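BmrU protein (Bacillus anthracis, PDB 3T5P) probably phosphorylates lipids such as diacylglycerol, as a putative diacylglycerol kinase with a magnesium ion bound in its C-terminal domain. Local coordinates at residues 146-151 against 284-289; 186-191 against 267-272; 196-201 against 232-237. All coordinates share one frame; numbering follows the deposited sequence.

Contact 1: 146-151 against 284-289; sequences WGIGLV and LHTPCQ
Trp146 reaches across from strand 146-148 and meets three side chains of 284-289 with its indole. Its CG stands anti to the backbone N (chi1 177°), which carries the ring out from the strand so that its nitrogen edge faces the other segment. There NE1 gives its hydrogen to Cys288 SG at 3.5 Å, with an N-H...S angle of 153°. The sulfur lies only 15° out of the indole plane, so it sits at the ring edge, in a sulfur-aromatic contact as well as a hydrogen bond. Beside it, Thr286 CG2 approaches the same edge, 4.0 Å from Trp146 CZ2, while Leu284 CD2 comes obliquely to within 3.9 Å of Trp146 CD1. This is the dense part of the contact, and all of it is buried.

Packing thins toward Ile148, whose CD1 touches Thr286 CG2 at 4.2 Å and which otherwise adds little. On the far side of 284-289, His285 and Pro287, both partly exposed, start off away from 146-151. His285 ND1 bonds to Thr286 O at 2.8 Å, the carbonyl of the cis peptide to Pro287, and Pro287 packs on Gln289 of the second subunit.

The methyl of Thr286 faces the indole, while its hydroxyl bonds to Thr270 OG1 and Lys274 N. Between them the two segments join the two sheets of the beta-sandwich domain: 146-148 pairs with strand 202-206, and Cys288 begins strand 288-300 of the other sheet. In this mostly apolar setting the sulfur is a weak acceptor that probably meets the need of the buried indole N-H.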
loop_
_atom_site.group_PDB
_atom_site.type_symbol
_atom_site.label_atom_id
_atom_site.label_comp_id
_atom_site.label_asym_id
_atom_site.label_seq_id
_atom_site.Cartn_x
_atom_site.Cartn_y
_atom_site.Cartn_z
ATOM N N TRP A 146 6.355 -22.847 26.894
ATOM C CA TRP A 146 5.196 -23.704 26.749
ATOM C C TRP A 146 5.190 -24.501 28.039
ATOM O O TRP A 146 6.252 -24.927 28.490
ATOM C CB TRP A 146 5.417 -24.628 25.562
ATOM C CG TRP A 146 4.362 -25.663 25.264
ATOM C CD1 TRP A 146 3.483 -25.647 24.228
ATOM C CD2 TRP A 146 4.147 -26.906 25.947
ATOM N NE1 TRP A 146 2.709 -26.778 24.242
ATOM C CE2 TRP A 146 3.095 -27.569 25.286
ATOM C CE3 TRP A 146 4.721 -27.508 27.066
ATOM C CZ2 TRP A 146 2.612 -28.800 25.698
ATOM C CZ3 TRP A 146 4.237 -28.737 27.475
ATOM C CH2 TRP A 146 3.199 -29.371 26.793
ATOM N N GLY A 147 4.024 -24.702 28.637
ATOM C CA GLY A 147 3.959 -25.422 29.899
ATOM C C GLY A 147 2.614 -26.000 30.281
ATOM O O GLY A 147 1.564 -25.448 29.939
ATOM N N ILE A 148 2.666 -27.140 30.974
ATOM C CA ILE A 148 1.489 -27.705 31.647
ATOM C C ILE A 148 1.753 -27.823 33.129
ATOM O O ILE A 148 2.886 -28.065 33.543
ATOM C CB ILE A 148 1.121 -29.135 31.223
ATOM C CG1 ILE A 148 1.648 -29.498 29.842
ATOM C CG2 ILE A 148 -0.391 -29.312 31.299
ATOM C CD1 ILE A 148 1.711 -31.004 29.652
ATOM N N GLY A 149 0.686 -27.697 33.911
ATOM C CA GLY A 149 0.754 -27.827 35.366
ATOM C C GLY A 149 1.008 -26.520 36.087
ATOM O O GLY A 149 1.267 -26.512 37.288
ATOM N N LEU A 150 0.941 -25.409 35.358
ATOM C CA LEU A 150 1.063 -24.079 35.971
ATOM C C LEU A 150 -0.248 -23.630 36.641
ATOM O O LEU A 150 -0.236 -22.761 37.525
ATOM C CB LEU A 150 1.480 -23.048 34.928
ATOM C CG LEU A 150 2.923 -23.074 34.433
ATOM C CD1 LEU A 150 4.030 -23.513 35.335
ATOM C CD2 LEU A 150 3.191 -22.902 33.022
ATOM N N VAL A 151 -1.366 -24.213 36.199
ATOM C CA VAL A 151 -2.705 -23.835 36.658
ATOM C C VAL A 151 -3.270 -24.911 37.583
ATOM O O VAL A 151 -4.254 -24.680 38.287
ATOM C CB VAL A 151 -3.665 -23.616 35.459
ATOM N N LEU A 284 -4.284 -23.111 22.844
ATOM C CA LEU A 284 -3.451 -24.287 22.608
ATOM C C LEU A 284 -3.713 -25.385 23.649
ATOM O O LEU A 284 -3.915 -25.092 24.831
ATOM C CB LEU A 284 -1.970 -23.878 22.651
ATOM C CG LEU A 284 -0.954 -24.820 22.006
ATOM C CD1 LEU A 284 -1.283 -25.029 20.537
ATOM C CD2 LEU A 284 0.449 -24.262 22.196
ATOM N N HIS A 285 -3.704 -26.641 23.205
ATOM C CA HIS A 285 -3.870 -27.785 24.114
ATOM C C HIS A 285 -3.113 -28.999 23.605
ATOM O O HIS A 285 -2.804 -29.090 22.419
ATOM C CB HIS A 285 -5.357 -28.129 24.319
ATOM C CG HIS A 285 -6.085 -28.495 23.057
ATOM N ND1 HIS A 285 -5.946 -29.724 22.446
ATOM C CD2 HIS A 285 -6.981 -27.803 22.308
ATOM C CE1 HIS A 285 -6.714 -29.767 21.370
ATOM N NE2 HIS A 285 -7.355 -28.616 21.265
ATOM N N THR A 286 -2.805 -29.923 24.509
ATOM C CA THR A 286 -2.143 -31.164 24.126
ATOM C C THR A 286 -3.113 -32.026 23.328
ATOM O O THR A 286 -4.330 -31.852 23.433
ATOM C CB THR A 286 -1.643 -31.959 25.352
ATOM O OG1 THR A 286 -2.753 -32.308 26.188
ATOM C CG2 THR A 286 -0.633 -31.143 26.145
ATOM N N PRO A 287 -2.584 -32.956 22.520
ATOM C CA PRO A 287 -1.168 -33.203 22.265
ATOM C C PRO A 287 -0.523 -32.120 21.387
ATOM O O PRO A 287 -1.216 -31.406 20.657
ATOM C CB PRO A 287 -1.163 -34.571 21.566
ATOM C CG PRO A 287 -2.506 -34.715 20.990
ATOM C CD PRO A 287 -3.443 -33.952 21.861
ATOM N N CYS A 288 0.803 -32.014 21.480
ATOM C CA CYS A 288 1.542 -30.941 20.824
ATOM C C CYS A 288 2.807 -31.379 20.121
ATOM O O CYS A 288 3.637 -32.087 20.682
ATOM C CB CYS A 288 1.923 -29.866 21.829
ATOM S SG CYS A 288 0.756 -28.548 21.918
ATOM N N GLN A 289 2.937 -30.935 18.877
ATOM C CA GLN A 289 4.200 -30.968 18.180
ATOM C C GLN A 289 4.825 -29.601 18.428
ATOM O O GLN A 289 4.243 -28.572 18.083
ATOM C CB GLN A 289 4.010 -31.241 16.679
ATOM C CG GLN A 289 5.309 -31.306 15.859
ATOM C CD GLN A 289 6.295 -32.361 16.366
ATOM O OE1 GLN A 289 5.899 -33.358 16.967
ATOM N NE2 GLN A 289 7.589 -32.139 16.123
#

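Contact 2: 186-191 against 267-272; sequences PVKITY and HIETEE
Lys188 and Glu269 stand side by side and point the same way from neighbouring antiparallel strands, 186-191 and 267-270, in the larger sheet of the YegS-type, NAD kinase-like beta sandwich. The strand directions differ by 163°. Lys188 pairs with Glu269 and Thr190 with His267 as hydrogen-bonded pairs, and Ile189 with Ile268 forms the non-hydrogen-bonded pair between them. Residues therefore alternate between two faces of quite different character.

On the polar face Lys188 is fully extended, and its methylene chain runs along Glu269, with Lys188 CD 3.6 Å from Glu269 OE1. The ammonium ends farther along: Lys188 NZ is 4.3 Å from Glu269 OE1, beyond a salt bridge, and instead makes one with Glu269 of the second subunit. Next to them Thr190 CB lies 4.1 Å from His267 CB. The imidazole of His267 meets His267 of the second subunit. This face thus belongs to the subunit interface, where the lysine charge probably eases the closeness of the two Glu269 carboxylates.

The opposite face looks into the sandwich. Val187 CG2, anti to the backbone N, crosses over to Ile268 CG2 at 3.8 Å, whereas Ile189 and Ile268 lie alongside each other and meet more loosely, CG2 of the former to CG1 of the latter. Val203 and Val205 of the other sheet pack against these branched chains. Between the two faces runs the backbone ladder, in which Lys188 N bonds to Glu269 O at 2.8 Å, with an N-H...O angle of 171°.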
loop_
_atom_site.group_PDB
_atom_site.type_symbol
_atom_site.label_atom_id
_atom_site.label_comp_id
_atom_site.label_asym_id
_atom_site.label_seq_id
_atom_site.Cartn_x
_atom_site.Cartn_y
_atom_site.Cartn_z
ATOM N N PRO A 186 -0.046 -38.067 33.734
ATOM C CA PRO A 186 0.961 -38.772 32.962
ATOM C C PRO A 186 1.316 -38.002 31.707
ATOM O O PRO A 186 0.458 -37.329 31.114
ATOM C CB PRO A 186 0.285 -40.099 32.603
ATOM C CG PRO A 186 -1.166 -39.947 32.956
ATOM C CD PRO A 186 -1.401 -38.558 33.440
ATOM N N VAL A 187 2.582 -38.104 31.313
ATOM C CA VAL A 187 3.082 -37.399 30.145
ATOM C C VAL A 187 4.042 -38.291 29.353
ATOM O O VAL A 187 4.839 -39.032 29.928
ATOM C CB VAL A 187 3.771 -36.068 30.534
ATOM C CG1 VAL A 187 5.005 -36.335 31.402
ATOM C CG2 VAL A 187 4.135 -35.267 29.294
ATOM N N LYS A 188 3.909 -38.228 28.028
ATOM C CA LYS A 188 4.813 -38.898 27.095
ATOM C C LYS A 188 5.469 -37.836 26.213
ATOM O O LYS A 188 4.791 -37.141 25.444
ATOM C CB LYS A 188 4.043 -39.906 26.236
ATOM C CG LYS A 188 4.910 -40.792 25.331
ATOM C CD LYS A 188 4.070 -41.530 24.262
ATOM C CE LYS A 188 4.955 -42.124 23.146
ATOM N NZ LYS A 188 4.258 -43.140 22.303
ATOM N N ILE A 189 6.789 -37.707 26.343
ATOM C CA ILE A 189 7.550 -36.697 25.597
ATOM C C ILE A 189 8.503 -37.368 24.612
ATOM O O ILE A 189 9.391 -38.114 25.011
ATOM C CB ILE A 189 8.363 -35.757 26.524
ATOM C CG1 ILE A 189 7.459 -35.101 27.571
ATOM C CG2 ILE A 189 9.048 -34.686 25.707
ATOM C CD1 ILE A 189 8.207 -34.351 28.654
ATOM N N THR A 190 8.299 -37.105 23.325
ATOM C CA THR A 190 9.205 -37.586 22.290
ATOM C C THR A 190 10.112 -36.447 21.863
ATOM O O THR A 190 9.652 -35.448 21.317
ATOM C CB THR A 190 8.457 -38.116 21.063
ATOM O OG1 THR A 190 7.604 -39.192 21.465
ATOM C CG2 THR A 190 9.436 -38.615 20.025
ATOM N N TYR A 191 11.408 -36.619 22.111
ATOM C CA TYR A 191 12.384 -35.581 21.836
ATOM C C TYR A 191 13.573 -36.117 21.018
ATOM O O TYR A 191 14.353 -36.965 21.486
ATOM C CB TYR A 191 12.832 -34.898 23.146
ATOM C CG TYR A 191 13.549 -35.781 24.143
ATOM C CD1 TYR A 191 14.933 -35.743 24.265
ATOM C CD2 TYR A 191 12.847 -36.646 24.967
ATOM C CE1 TYR A 191 15.601 -36.549 25.176
ATOM C CE2 TYR A 191 13.511 -37.458 25.889
ATOM C CZ TYR A 191 14.884 -37.399 25.979
ATOM O OH TYR A 191 15.549 -38.185 26.860
ATOM N N HIS A 267 7.489 -33.775 20.807
ATOM C CA HIS A 267 6.062 -34.105 20.812
ATOM C C HIS A 267 5.596 -34.473 22.210
ATOM O O HIS A 267 6.144 -35.393 22.828
ATOM C CB HIS A 267 5.736 -35.251 19.857
ATOM C CG HIS A 267 4.282 -35.349 19.528
ATOM N ND1 HIS A 267 3.638 -34.417 18.742
ATOM C CD2 HIS A 267 3.341 -36.250 19.895
ATOM C CE1 HIS A 267 2.365 -34.750 18.625
ATOM N NE2 HIS A 267 2.160 -35.859 19.314
ATOM N N ILE A 268 4.580 -33.767 22.699
ATOM C CA ILE A 268 4.118 -33.946 24.078
ATOM C C ILE A 268 2.665 -34.426 24.138
ATOM O O ILE A 268 1.752 -33.781 23.615
ATOM C CB ILE A 268 4.274 -32.669 24.917
ATOM C CG1 ILE A 268 5.755 -32.266 24.976
ATOM C CG2 ILE A 268 3.723 -32.884 26.326
ATOM C CD1 ILE A 268 6.023 -31.032 25.823
ATOM N N GLU A 269 2.489 -35.569 24.795
ATOM C CA GLU A 269 1.214 -36.240 24.897
ATOM C C GLU A 269 0.808 -36.415 26.347
ATOM O O GLU A 269 1.629 -36.809 27.182
ATOM C CB GLU A 269 1.300 -37.625 24.257
ATOM C CG GLU A 269 0.571 -37.770 22.941
ATOM C CD GLU A 269 0.688 -39.178 22.402
ATOM O OE1 GLU A 269 1.839 -39.613 22.119
ATOM O OE2 GLU A 269 -0.369 -39.844 22.270
ATOM N N THR A 270 -0.470 -36.159 26.621
ATOM C CA THR A 270 -1.069 -36.454 27.927
ATOM C C THR A 270 -2.225 -37.451 27.771
ATOM O O THR A 270 -2.704 -37.687 26.658
ATOM C CB THR A 270 -1.544 -35.169 28.637
ATOM O OG1 THR A 270 -2.354 -34.386 27.750
ATOM C CG2 THR A 270 -0.338 -34.339 29.095
ATOM N N GLU A 271 -2.656 -38.047 28.882
ATOM C CA GLU A 271 -3.761 -39.032 28.851
ATOM C C GLU A 271 -5.022 -38.372 28.277
ATOM O O GLU A 271 -5.602 -38.868 27.309
ATOM C CB GLU A 271 -4.030 -39.638 30.244
ATOM C CG GLU A 271 -4.424 -41.139 30.237
ATOM C CD GLU A 271 -5.947 -41.404 30.207
ATOM O OE1 GLU A 271 -6.736 -40.474 30.496
ATOM O OE2 GLU A 271 -6.354 -42.557 29.910
ATOM N N GLU A 272 -5.416 -37.246 28.870
ATOM C CA GLU A 272 -6.526 -36.429 28.365
ATOM C C GLU A 272 -5.985 -35.086 27.878
ATOM O O GLU A 272 -4.929 -34.636 28.324
ATOM C CB GLU A 272 -7.587 -36.214 29.450
#

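Contact 3: 196-201 against 232-237; sequences YEDEAV and VVKSTG
Glu199 O is gripped by two groups of Ser235: the backbone N at 2.8 Å and, weakly, the hydroxyl OG at 3.4 Å. The amide approaches from above the carbonyl plane, 41° out of it. With chi1 47° Ser235 OG is turned back over its own backbone, which brings it to Glu199 O and against Glu199 CB. Two residues on, Val201 N bonds to Val233 O at 2.9 Å and nearly straight. These two backbone bonds bracket Ala200 and Lys234, a single antiparallel non-hydrogen-bonded pair whose side chains diverge. The short strands run at 74° to each other, so this is a corner and not a continuous ladder.

On the more open side Lys234 crosses Asp198 at about a right angle. Its chain, bent at chi3 (41°), runs past the carboxylate oxygens, bringing NZ to Asp198 OD1 at 3.4 Å in a weak, salt-bridged hydrogen bond. The attraction is probably more one of charge than of a directed bond.

Inward, Val232 and Tyr196 come from opposite directions, and Val232 CG1 sits obliquely to the ring, 4.1 Å from Tyr196 CE2. The same methyl also touches Ala200 CB at 3.8 Å, which closes the apolar side of the corner.

The chain turns at Val201, leaving strand 194-200 of one sheet for strand 202-206 of the other, while strand 228-234 runs into the type I turn Lys234-Gly237. Tyr196 stacks on Phe259, and helix 238-247, with Gly237 at its N-cap position, lies against Val201 and Val233 through Ile238 and Phe241.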
loop_
_atom_site.group_PDB
_atom_site.type_symbol
_atom_site.label_atom_id
_atom_site.label_comp_id
_atom_site.label_asym_id
_atom_site.label_seq_id
_atom_site.Cartn_x
_atom_site.Cartn_y
_atom_site.Cartn_z
ATOM N N TYR A 196 10.426 -40.163 26.721
ATOM C CA TYR A 196 10.359 -40.016 28.165
ATOM C C TYR A 196 8.915 -40.072 28.609
ATOM O O TYR A 196 8.068 -39.322 28.110
ATOM C CB TYR A 196 10.952 -38.693 28.588
ATOM C CG TYR A 196 10.716 -38.344 30.045
ATOM C CD1 TYR A 196 11.681 -38.623 31.008
ATOM C CD2 TYR A 196 9.529 -37.729 30.462
ATOM C CE1 TYR A 196 11.477 -38.293 32.361
ATOM C CE2 TYR A 196 9.309 -37.400 31.798
ATOM C CZ TYR A 196 10.290 -37.678 32.750
ATOM O OH TYR A 196 10.080 -37.358 34.082
ATOM N N GLU A 197 8.646 -40.931 29.582
ATOM C CA GLU A 197 7.279 -41.167 30.014
ATOM C C GLU A 197 7.263 -41.385 31.499
ATOM O O GLU A 197 7.984 -42.228 32.018
ATOM C CB GLU A 197 6.679 -42.371 29.287
ATOM C CG GLU A 197 5.165 -42.467 29.419
ATOM C CD GLU A 197 4.546 -43.382 28.387
ATOM O OE1 GLU A 197 5.257 -43.787 27.441
ATOM O OE2 GLU A 197 3.339 -43.692 28.516
ATOM N N ASP A 198 6.421 -40.616 32.168
ATOM C CA ASP A 198 6.375 -40.591 33.617
ATOM C C ASP A 198 5.144 -39.833 34.117
ATOM O O ASP A 198 4.452 -39.200 33.329
ATOM C CB ASP A 198 7.636 -39.968 34.183
ATOM C CG ASP A 198 7.736 -40.205 35.648
ATOM O OD1 ASP A 198 7.827 -41.402 36.056
ATOM O OD2 ASP A 198 7.644 -39.194 36.384
ATOM N N GLU A 199 4.872 -39.920 35.417
ATOM C CA GLU A 199 3.839 -39.103 36.063
ATOM C C GLU A 199 4.450 -37.772 36.493
ATOM O O GLU A 199 5.483 -37.759 37.141
ATOM C CB GLU A 199 3.265 -39.807 37.297
ATOM C CG GLU A 199 2.328 -40.991 37.033
ATOM C CD GLU A 199 0.844 -40.605 36.970
ATOM O OE1 GLU A 199 0.509 -39.654 36.220
ATOM O OE2 GLU A 199 0.019 -41.270 37.652
ATOM N N ALA A 200 3.792 -36.663 36.163
ATOM C CA ALA A 200 4.370 -35.321 36.340
ATOM C C ALA A 200 3.434 -34.333 37.029
ATOM O O ALA A 200 2.226 -34.513 37.054
ATOM C CB ALA A 200 4.798 -34.765 35.002
ATOM N N VAL A 201 4.034 -33.290 37.593
ATOM C CA VAL A 201 3.309 -32.161 38.174
ATOM C C VAL A 201 3.505 -30.902 37.330
ATOM O O VAL A 201 2.630 -30.020 37.289
ATOM C CB VAL A 201 3.813 -31.890 39.596
ATOM C CG1 VAL A 201 3.360 -30.523 40.085
ATOM C CG2 VAL A 201 3.326 -32.991 40.510
ATOM N N VAL A 232 10.947 -31.205 33.352
ATOM C CA VAL A 232 9.835 -31.923 33.994
ATOM C C VAL A 232 10.050 -32.124 35.496
ATOM O O VAL A 232 11.117 -32.556 35.919
ATOM C CB VAL A 232 9.636 -33.330 33.359
ATOM C CG1 VAL A 232 8.336 -33.982 33.847
ATOM C CG2 VAL A 232 9.647 -33.232 31.866
ATOM N N VAL A 233 9.027 -31.834 36.293
ATOM C CA VAL A 233 9.013 -32.273 37.665
ATOM C C VAL A 233 8.111 -33.511 37.792
ATOM O O VAL A 233 6.900 -33.460 37.522
ATOM C CB VAL A 233 8.540 -31.159 38.638
ATOM C CG1 VAL A 233 8.685 -31.614 40.096
ATOM C CG2 VAL A 233 9.330 -29.883 38.418
ATOM N N LYS A 234 8.705 -34.621 38.216
ATOM C CA LYS A 234 7.944 -35.837 38.507
ATOM C C LYS A 234 6.877 -35.636 39.602
ATOM O O LYS A 234 7.010 -34.746 40.445
ATOM C CB LYS A 234 8.896 -36.957 38.932
ATOM C CG LYS A 234 9.808 -37.476 37.809
ATOM C CD LYS A 234 10.440 -38.858 38.132
ATOM C CE LYS A 234 9.462 -39.852 38.820
ATOM N NZ LYS A 234 9.895 -41.281 38.771
ATOM N N SER A 235 5.836 -36.476 39.584
ATOM C CA SER A 235 4.729 -36.481 40.598
ATOM C C SER A 235 5.214 -36.509 42.071
ATOM O O SER A 235 4.619 -35.958 43.013
ATOM C CB SER A 235 3.848 -37.723 40.355
ATOM O OG SER A 235 4.634 -38.906 40.184
ATOM N N THR A 236 6.316 -37.211 42.195
ATOM C CA THR A 236 7.050 -37.476 43.423
ATOM C C THR A 236 8.038 -36.372 43.810
ATOM O O THR A 236 8.559 -36.376 44.915
ATOM C CB THR A 236 7.883 -38.784 43.255
ATOM O OG1 THR A 236 8.887 -38.613 42.239
ATOM C CG2 THR A 236 6.988 -39.963 42.893
ATOM N N GLY A 237 8.302 -35.439 42.901
ATOM C CA GLY A 237 9.379 -34.461 43.086
ATOM C C GLY A 237 8.973 -33.068 43.539
ATOM O O GLY A 237 9.746 -32.133 43.402
#

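In the fold
Followed from the N terminus, the chain passes through the parallel sheet of the kinase domain before residues 146-151 open contact 1, whose loop closes only at 284-289. Inside it, 186-191 opens contact 2, which closes at 267-272, and inside that again 196-201 and 232-237 close contact 3. The three loops nest without crossing. Contact 2 lies within the six-stranded sheet, while contacts 1 and 3 tie that sheet to the four-stranded one at places whose centres are about 14 Å apart. Contact 2 touches both: strand 185-191 pairs with 194-200, and strand 265-270 with 288-300. Contacts 1 and 2 also reach the second subunit.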